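Local coordinates for FixK2 protein (Bradyrhizobium japonicum, PDB 4I2O) that binds DNA as a CRP/FNR-type regulator and probably controls transcription of nitrogen-fixation genes, at residues G176-M182 and R217-L221; F85-D90 and M168-L172; A162-L166 and L227-D231. The protein carries 1 engineered substitution. All coordinates share one frame; numbering follows the deposited sequence.

Interaction 1: residues G176-M182 and R217-L221. With nucleotides of chain C.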
# COMPACT_ATOMS: atom_id res chain seq x y z
N GLY A 176 -22.72 2.15 19.06
CA GLY A 176 -22.98 3.24 18.10
C GLY A 176 -22.08 4.46 18.02
O GLY A 176 -22.21 5.26 17.08
N MET A 177 -21.17 4.64 18.98
CA MET A 177 -20.37 5.88 19.02
C MET A 177 -18.89 5.55 18.93
O MET A 177 -18.46 4.53 19.48
CB MET A 177 -20.65 6.66 20.35
CG MET A 177 -19.63 7.84 20.48
SD MET A 177 -19.83 8.79 21.99
CE MET A 177 -21.04 9.97 21.33
N MET A 178 -18.15 6.36 18.15
CA MET A 178 -16.71 6.23 17.97
C MET A 178 -16.02 7.25 18.85
O MET A 178 -16.23 8.46 18.69
CB MET A 178 -16.37 6.63 16.51
CG MET A 178 -17.25 5.99 15.56
SD MET A 178 -16.56 6.17 13.92
CE MET A 178 -17.27 7.72 13.41
N ALA A 179 -15.15 6.79 19.72
CA ALA A 179 -14.30 7.71 20.47
C ALA A 179 -12.97 7.65 19.76
O ALA A 179 -12.21 6.65 19.88
CB ALA A 179 -14.17 7.27 21.94
N LEU A 180 -12.69 8.66 18.96
CA LEU A 180 -11.53 8.58 18.06
C LEU A 180 -10.34 8.97 18.90
O LEU A 180 -10.43 9.93 19.72
CB LEU A 180 -11.69 9.64 16.96
CG LEU A 180 -12.69 9.26 15.86
CD1 LEU A 180 -12.73 10.44 14.85
CD2 LEU A 180 -12.39 7.90 15.20
N PRO A 181 -9.24 8.22 18.79
CA PRO A 181 -8.13 8.58 19.70
C PRO A 181 -7.18 9.61 19.12
O PRO A 181 -6.37 10.14 19.92
CB PRO A 181 -7.35 7.27 19.86
CG PRO A 181 -7.59 6.54 18.47
CD PRO A 181 -9.10 6.85 18.23
N MET A 182 -7.25 9.91 17.81
CA MET A 182 -6.27 10.74 17.16
C MET A 182 -6.81 12.15 16.75
O MET A 182 -8.05 12.37 16.62
CB MET A 182 -5.74 9.95 15.91
CG MET A 182 -6.73 9.98 14.71
SD MET A 182 -8.24 9.05 14.88
CE MET A 182 -7.77 7.32 14.67
N ARG A 217 -13.92 14.57 19.01
CA ARG A 217 -13.45 13.22 18.68
C ARG A 217 -14.43 12.15 19.13
O ARG A 217 -14.10 10.97 19.09
CB ARG A 217 -12.11 12.94 19.38
CG ARG A 217 -10.99 13.89 18.97
CD ARG A 217 -9.67 13.52 19.64
NE ARG A 217 -8.63 14.54 19.43
CZ ARG A 217 -7.38 14.44 19.89
NH1 ARG A 217 -7.03 13.38 20.62
NH2 ARG A 217 -6.46 15.40 19.67
N GLN A 218 -15.63 12.56 19.55
CA GLN A 218 -16.66 11.57 19.91
C GLN A 218 -17.74 11.68 18.85
O GLN A 218 -18.48 12.64 18.83
CB GLN A 218 -17.24 11.89 21.26
CG GLN A 218 -16.17 11.89 22.30
CD GLN A 218 -15.92 10.51 22.78
OE1 GLN A 218 -16.72 9.58 22.54
NE2 GLN A 218 -14.80 10.33 23.46
N ILE A 219 -17.83 10.72 17.96
CA ILE A 219 -18.64 10.90 16.75
C ILE A 219 -19.64 9.76 16.67
O ILE A 219 -19.29 8.62 16.96
CB ILE A 219 -17.78 10.91 15.48
CG1 ILE A 219 -16.94 12.19 15.44
CG2 ILE A 219 -18.64 10.79 14.28
CD1 ILE A 219 -15.96 12.31 14.25
N VAL A 220 -20.89 10.07 16.31
CA VAL A 220 -21.94 9.04 16.24
C VAL A 220 -22.40 9.12 14.81
O VAL A 220 -22.87 10.18 14.37
CB VAL A 220 -23.14 9.30 17.18
CG1 VAL A 220 -24.26 8.32 16.90
CG2 VAL A 220 -22.78 9.08 18.63
N LEU A 221 -22.24 8.05 14.03
CA LEU A 221 -22.78 8.05 12.67
C LEU A 221 -24.29 7.86 12.73
O LEU A 221 -24.78 6.87 13.27
CB LEU A 221 -22.18 6.93 11.81
CG LEU A 221 -20.67 6.97 11.71
CD1 LEU A 221 -20.25 5.83 10.73
CD2 LEU A 221 -20.27 8.36 11.13
P DA C 7 -8.05 17.91 17.27
OP1 DA C 7 -8.71 16.63 17.63
OP2 DA C 7 -6.99 17.95 16.20
O5' DA C 7 -9.11 18.99 16.85
C5' DA C 7 -10.28 19.28 17.77
C4' DA C 7 -11.07 20.42 17.10
O4' DA C 7 -10.32 21.65 17.26
C3' DA C 7 -11.34 20.23 15.62
O3' DA C 7 -12.80 20.12 15.58
C2' DA C 7 -10.81 21.54 14.94
C1' DA C 7 -10.67 22.47 16.17
N9 DA C 7 -9.54 23.38 16.02
C8 DA C 7 -8.22 23.07 15.84
N7 DA C 7 -7.40 24.11 15.75
C5 DA C 7 -8.26 25.21 15.93
C6 DA C 7 -8.02 26.58 15.93
N6 DA C 7 -6.76 27.03 15.77
N1 DA C 7 -9.09 27.44 16.15
C2 DA C 7 -10.30 26.84 16.29
N3 DA C 7 -10.62 25.50 16.27
C4 DA C 7 -9.56 24.77 16.10
O HOH W 1 -20.68 5.79 14.95
O HOH W 2 -24.42 4.93 15.17
O HOH W 3 -4.42 12.24 20.61
O HOH W 4 -8.12 11.25 22.20
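In the small winged-helix sheet, Met-178 faces Ile-219 as an antiparallel hydrogen-bonded pair. Met-178 N donates to Ile-219 O at 2.8 Å, and Ile-219 N returns a bond to Met-178 O at 2.9 Å. Past the regular strand, Leu-180 N still reaches Arg-217 O at 2.7 Å. On the face shared by Met-178 and Ile-219, the flexible thioether chain of Met-178 bends at its last torsion (chi3 -89°), bringing CE within 3.8 Å of Leu-221 CD2 and close against Ile-219 CG2. Branched Ile-219 serves two neighbours, since its CD1 meets Leu-180 CD1 at 3.8 Å. Strand 218-221 lies in the middle of the sheet, and with strand 211-213 on its other side it forms the wing of the CRP-like helix-turn-helix domain. Just before it, Arg-217 stretches fully from CG to NE and turns the guanidinium edge to the DNA backbone. Its NE donates to OP1 of DA7 of chain C at 2.8 Å, and NH2 adds a weak bond to the same oxygen. Met-182 O lies over one guanidinium face, while two waters join NH1 to Pro-181 O. A leucine in its place would probably leave that phosphate without this positive partner and both waters without their NH1 donor.

Interaction 2: residues F85-D90 and M168-L172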
# COMPACT_ATOMS: atom_id res chain seq x y z
N PHE A 85 -3.50 2.88 11.41
CA PHE A 85 -3.76 3.10 12.87
C PHE A 85 -3.95 1.72 13.46
O PHE A 85 -4.63 0.89 12.85
CB PHE A 85 -5.03 3.86 13.04
CG PHE A 85 -4.92 5.32 12.64
CD1 PHE A 85 -4.06 6.18 13.35
CD2 PHE A 85 -5.66 5.83 11.57
CE1 PHE A 85 -3.93 7.52 13.00
CE2 PHE A 85 -5.58 7.22 11.25
CZ PHE A 85 -4.69 8.06 11.98
N HIS A 86 -3.31 1.43 14.60
CA HIS A 86 -3.47 0.09 15.24
C HIS A 86 -4.21 0.31 16.53
O HIS A 86 -3.87 1.22 17.30
CB HIS A 86 -2.11 -0.48 15.55
CG HIS A 86 -1.18 -0.43 14.37
ND1 HIS A 86 -1.48 -1.09 13.21
CD2 HIS A 86 -0.01 0.21 14.16
CE1 HIS A 86 -0.48 -0.93 12.34
NE2 HIS A 86 0.40 -0.10 12.88
N LEU A 87 -5.30 -0.42 16.68
CA LEU A 87 -6.29 -0.16 17.73
C LEU A 87 -6.29 -1.45 18.59
O LEU A 87 -5.62 -2.41 18.26
CB LEU A 87 -7.64 0.07 17.05
CG LEU A 87 -7.69 1.29 16.14
CD1 LEU A 87 -9.05 1.32 15.49
CD2 LEU A 87 -7.45 2.62 16.95
N PRO A 88 -7.02 -1.47 19.72
CA PRO A 88 -6.91 -2.66 20.58
C PRO A 88 -7.24 -4.00 19.91
O PRO A 88 -8.24 -4.14 19.16
CB PRO A 88 -7.90 -2.36 21.71
CG PRO A 88 -7.87 -0.86 21.80
CD PRO A 88 -7.73 -0.37 20.37
N GLY A 89 -6.36 -4.96 20.19
CA GLY A 89 -6.39 -6.27 19.58
C GLY A 89 -5.55 -6.36 18.30
O GLY A 89 -5.18 -7.46 17.87
N ASP A 90 -5.22 -5.23 17.68
CA ASP A 90 -4.47 -5.28 16.43
C ASP A 90 -3.02 -5.65 16.66
O ASP A 90 -2.38 -5.15 17.58
CB ASP A 90 -4.47 -3.90 15.73
CG ASP A 90 -5.81 -3.55 15.08
OD1 ASP A 90 -6.69 -4.42 14.92
OD2 ASP A 90 -5.96 -2.36 14.69
N MET A 168 -13.39 3.47 10.78
CA MET A 168 -13.35 3.62 12.26
C MET A 168 -14.61 3.14 12.97
O MET A 168 -14.53 2.59 14.07
CB MET A 168 -13.16 5.08 12.59
CG MET A 168 -11.78 5.67 12.23
SD MET A 168 -10.37 4.81 13.00
CE MET A 168 -9.77 3.78 11.67
N ASP A 169 -15.79 3.36 12.38
CA ASP A 169 -17.01 2.84 12.95
C ASP A 169 -16.95 1.29 13.06
O ASP A 169 -17.31 0.70 14.06
CB ASP A 169 -18.20 3.27 12.09
CG ASP A 169 -19.53 2.76 12.64
OD1 ASP A 169 -20.10 1.84 12.04
OD2 ASP A 169 -20.04 3.33 13.63
N ARG A 170 -16.50 0.63 12.01
CA ARG A 170 -16.41 -0.82 12.05
C ARG A 170 -15.42 -1.29 13.12
O ARG A 170 -15.67 -2.29 13.84
CB ARG A 170 -15.97 -1.31 10.65
CG ARG A 170 -15.81 -2.81 10.57
CD ARG A 170 -15.54 -3.23 9.11
NE ARG A 170 -14.52 -2.41 8.44
CZ ARG A 170 -13.20 -2.58 8.61
NH1 ARG A 170 -12.74 -3.49 9.48
NH2 ARG A 170 -12.34 -1.82 7.91
N ARG A 171 -14.30 -0.58 13.27
CA ARG A 171 -13.21 -1.06 14.14
C ARG A 171 -13.33 -0.62 15.58
O ARG A 171 -12.81 -1.28 16.49
CB ARG A 171 -11.87 -0.56 13.60
CG ARG A 171 -11.55 -1.29 12.24
CD ARG A 171 -10.32 -0.73 11.58
NE ARG A 171 -9.12 -1.02 12.37
CZ ARG A 171 -7.98 -0.36 12.18
NH1 ARG A 171 -7.88 0.60 11.26
NH2 ARG A 171 -6.92 -0.66 12.92
N LEU A 172 -13.97 0.52 15.80
CA LEU A 172 -13.97 1.02 17.20
C LEU A 172 -15.29 1.49 17.76
O LEU A 172 -15.35 1.81 18.96
CB LEU A 172 -12.81 1.98 17.50
CG LEU A 172 -12.73 3.26 16.71
CD1 LEU A 172 -13.94 4.18 16.95
CD2 LEU A 172 -11.43 4.02 16.98
O HOH W 5 -5.51 1.67 9.78
O HOH W 6 -8.94 -3.06 14.37
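The CA atoms of Leu-87 and Leu-172 lie 7.8 Å apart where a type II turn, Leu-87 to Asp-90, meets the last turn of helix 157-172. Arg-171 carries the polar contact. A bend at chi3 (67°) swings its guanidinium across the strand end, and NH2 donates in the group's own plane to two acceptors: Phe-85 O at 2.8 Å and Asp-90 OD2 at 2.6 Å, the latter a salt bridge met on the syn side of the carboxylate. The bond to Phe-85 O is nearly straight (168° at the hydrogen), that to Asp-90 OD2 more bent (141°). The contact thus joins the beta-roll of the cyclic nucleotide-binding-type domain to the first helix of the DNA-binding domain. Asp-90 OD2 also accepts Leu-87 N at 2.9 Å, from above the carboxylate plane, so the turn's own backbone helps position the acid for the arginine. Glu-167, one turn back on the helix, forms a salt bridge with Arg-171 NH1, while water links NE to Asp-90 OD1. Leu-87 supplies the apolar side: its CD1 covers part of one guanidinium face 3.7 Å above the plane, and the same methyl reaches Leu-172 CD2 at 3.9 Å.

Interaction 3: residues A162-L166 and L227-D231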
# COMPACT_ATOMS: atom_id res chain seq x y z
N ALA A 162 -15.28 9.98 4.27
CA ALA A 162 -16.37 9.04 4.50
C ALA A 162 -15.78 7.63 4.62
O ALA A 162 -16.25 6.85 5.44
CB ALA A 162 -17.35 9.11 3.35
N THR A 163 -14.79 7.31 3.79
CA THR A 163 -14.15 5.96 3.93
C THR A 163 -13.60 5.81 5.35
O THR A 163 -13.82 4.79 6.01
CB THR A 163 -13.00 5.77 2.93
OG1 THR A 163 -13.59 5.87 1.66
CG2 THR A 163 -12.38 4.33 3.08
N PHE A 164 -12.87 6.83 5.81
CA PHE A 164 -12.23 6.81 7.12
C PHE A 164 -13.28 6.62 8.20
O PHE A 164 -13.12 5.76 9.11
CB PHE A 164 -11.48 8.12 7.34
CG PHE A 164 -11.08 8.35 8.79
CD1 PHE A 164 -9.93 7.69 9.30
CD2 PHE A 164 -11.81 9.20 9.59
CE1 PHE A 164 -9.51 7.87 10.61
CE2 PHE A 164 -11.43 9.41 10.97
CZ PHE A 164 -10.25 8.74 11.46
N LEU A 165 -14.35 7.42 8.19
CA LEU A 165 -15.39 7.28 9.25
C LEU A 165 -16.02 5.89 9.28
O LEU A 165 -16.26 5.30 10.34
CB LEU A 165 -16.50 8.26 9.00
CG LEU A 165 -16.09 9.71 9.27
CD1 LEU A 165 -17.11 10.73 8.66
CD2 LEU A 165 -15.82 9.97 10.78
N LEU A 166 -16.31 5.34 8.12
CA LEU A 166 -16.81 3.97 8.07
C LEU A 166 -15.83 2.90 8.57
O LEU A 166 -16.25 1.95 9.24
CB LEU A 166 -17.30 3.64 6.66
CG LEU A 166 -18.56 4.41 6.17
CD1 LEU A 166 -18.63 4.23 4.64
CD2 LEU A 166 -19.82 3.90 6.83
N LEU A 227 -23.57 7.83 4.28
CA LEU A 227 -22.13 8.03 4.28
C LEU A 227 -21.45 7.07 3.31
O LEU A 227 -20.46 7.44 2.65
CB LEU A 227 -21.56 7.86 5.72
CG LEU A 227 -20.16 8.32 6.05
CD1 LEU A 227 -20.06 9.85 5.89
CD2 LEU A 227 -19.78 7.89 7.48
N HIS A 228 -21.95 5.83 3.23
CA HIS A 228 -21.42 4.87 2.26
C HIS A 228 -21.63 5.44 0.86
O HIS A 228 -20.79 5.26 -0.02
CB HIS A 228 -22.24 3.58 2.29
CG HIS A 228 -21.46 2.36 2.61
ND1 HIS A 228 -20.61 1.75 1.71
CD2 HIS A 228 -21.42 1.60 3.74
CE1 HIS A 228 -20.08 0.68 2.27
NE2 HIS A 228 -20.54 0.57 3.51
N ASN A 229 -22.75 6.12 0.63
CA ASN A 229 -22.97 6.70 -0.72
C ASN A 229 -22.01 7.82 -1.12
O ASN A 229 -22.01 8.23 -2.29
CB ASN A 229 -24.37 7.28 -0.89
CG ASN A 229 -25.43 6.24 -0.76
OD1 ASN A 229 -25.15 5.04 -0.86
ND2 ASN A 229 -26.65 6.67 -0.47
N LEU A 230 -21.29 8.36 -0.14
CA LEU A 230 -20.34 9.42 -0.38
C LEU A 230 -18.94 8.87 -0.54
O LEU A 230 -18.01 9.62 -0.84
CB LEU A 230 -20.33 10.41 0.78
CG LEU A 230 -21.63 11.21 0.98
CD1 LEU A 230 -21.44 12.14 2.15
CD2 LEU A 230 -21.97 12.02 -0.27
N ASP A 231 -18.74 7.58 -0.28
CA ASP A 231 -17.45 7.06 -0.56
C ASP A 231 -17.53 6.74 -2.09
O ASP A 231 -18.54 7.02 -2.76
CB ASP A 231 -16.98 5.95 0.40
CG ASP A 231 -17.72 4.62 0.26
OD1 ASP A 231 -18.25 4.29 -0.84
OD2 ASP A 231 -17.73 3.86 1.27
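This is a largely apolar contact inside the winged helix-turn-helix domain, between helix 157-172, which offers Ala-162, Leu-165 and Leu-166, and the end of helix 224-228 with the type I turn found there. No hydrogen bond crosses between the two segments, so the fit of side chains carries the contact. Leu-227 is the centrepiece. With CG anti to the backbone N, chi1 (-166°) carries the fork toward the facing helix, and its two methyls then reach different residues: CD1 lies 3.8 Å from Ala-162 CB, and CD2 lies 3.6 Å from Leu-165 CB and also touches Leu-166 CG. The small Ala-162 is suited to its place, because the neighbouring backbone comes close as well, with Leu-227 O only 3.6 Å from Ala-162 CB. Leu-205 of helix 195-207 packs against both Leu-165 and Leu-227, which ties the pair into the domain's hydrophobic core.

The turn runs from His-228 to Asp-231 and is closed by a bond from Asp-231 N to His-228 O. Asp-231 sets its CB beside Thr-163 OG1 at 3.6 Å, a van der Waals contact; the hydroxyl finds its hydrogen-bonding partners in Glu-159 O and Lys-155 NZ. Leu-166 slides past Leu-227 in the opposite direction and brings CD1 among the turn residues, where it meets His-228 CA at 3.7 Å and Asp-231 OD2 at 3.5 Å. The same methyl makes a CH-pi contact, with Leu-166 CD1 4.0 Å from the His-228 ring centroid and 16° off the ring normal.

Helix 157-172 is common to interactions 2 and 3, whose centres lie 16 Å apart: its end meets the beta-roll, and an earlier turn receives the C-terminal helix. Interaction 1, centred about 12 Å from interaction 2 and 14 Å from interaction 3, pairs strand 177-179, which follows that helix, with strand 218-221, which precedes helix 224-228. Along the chain interaction 2 closes before interaction 1 opens; interaction 1 is nested within interaction 3, whereas interactions 2 and 3 alternate. Met-178 joins them physically, its SD packing on Asp-169 N and Leu-165 O, and Leu-221 touches Leu-227. The DNA-contacting wing is thus built against the helix that touches the N-terminal domain, a route by which domain placement could influence DNA binding.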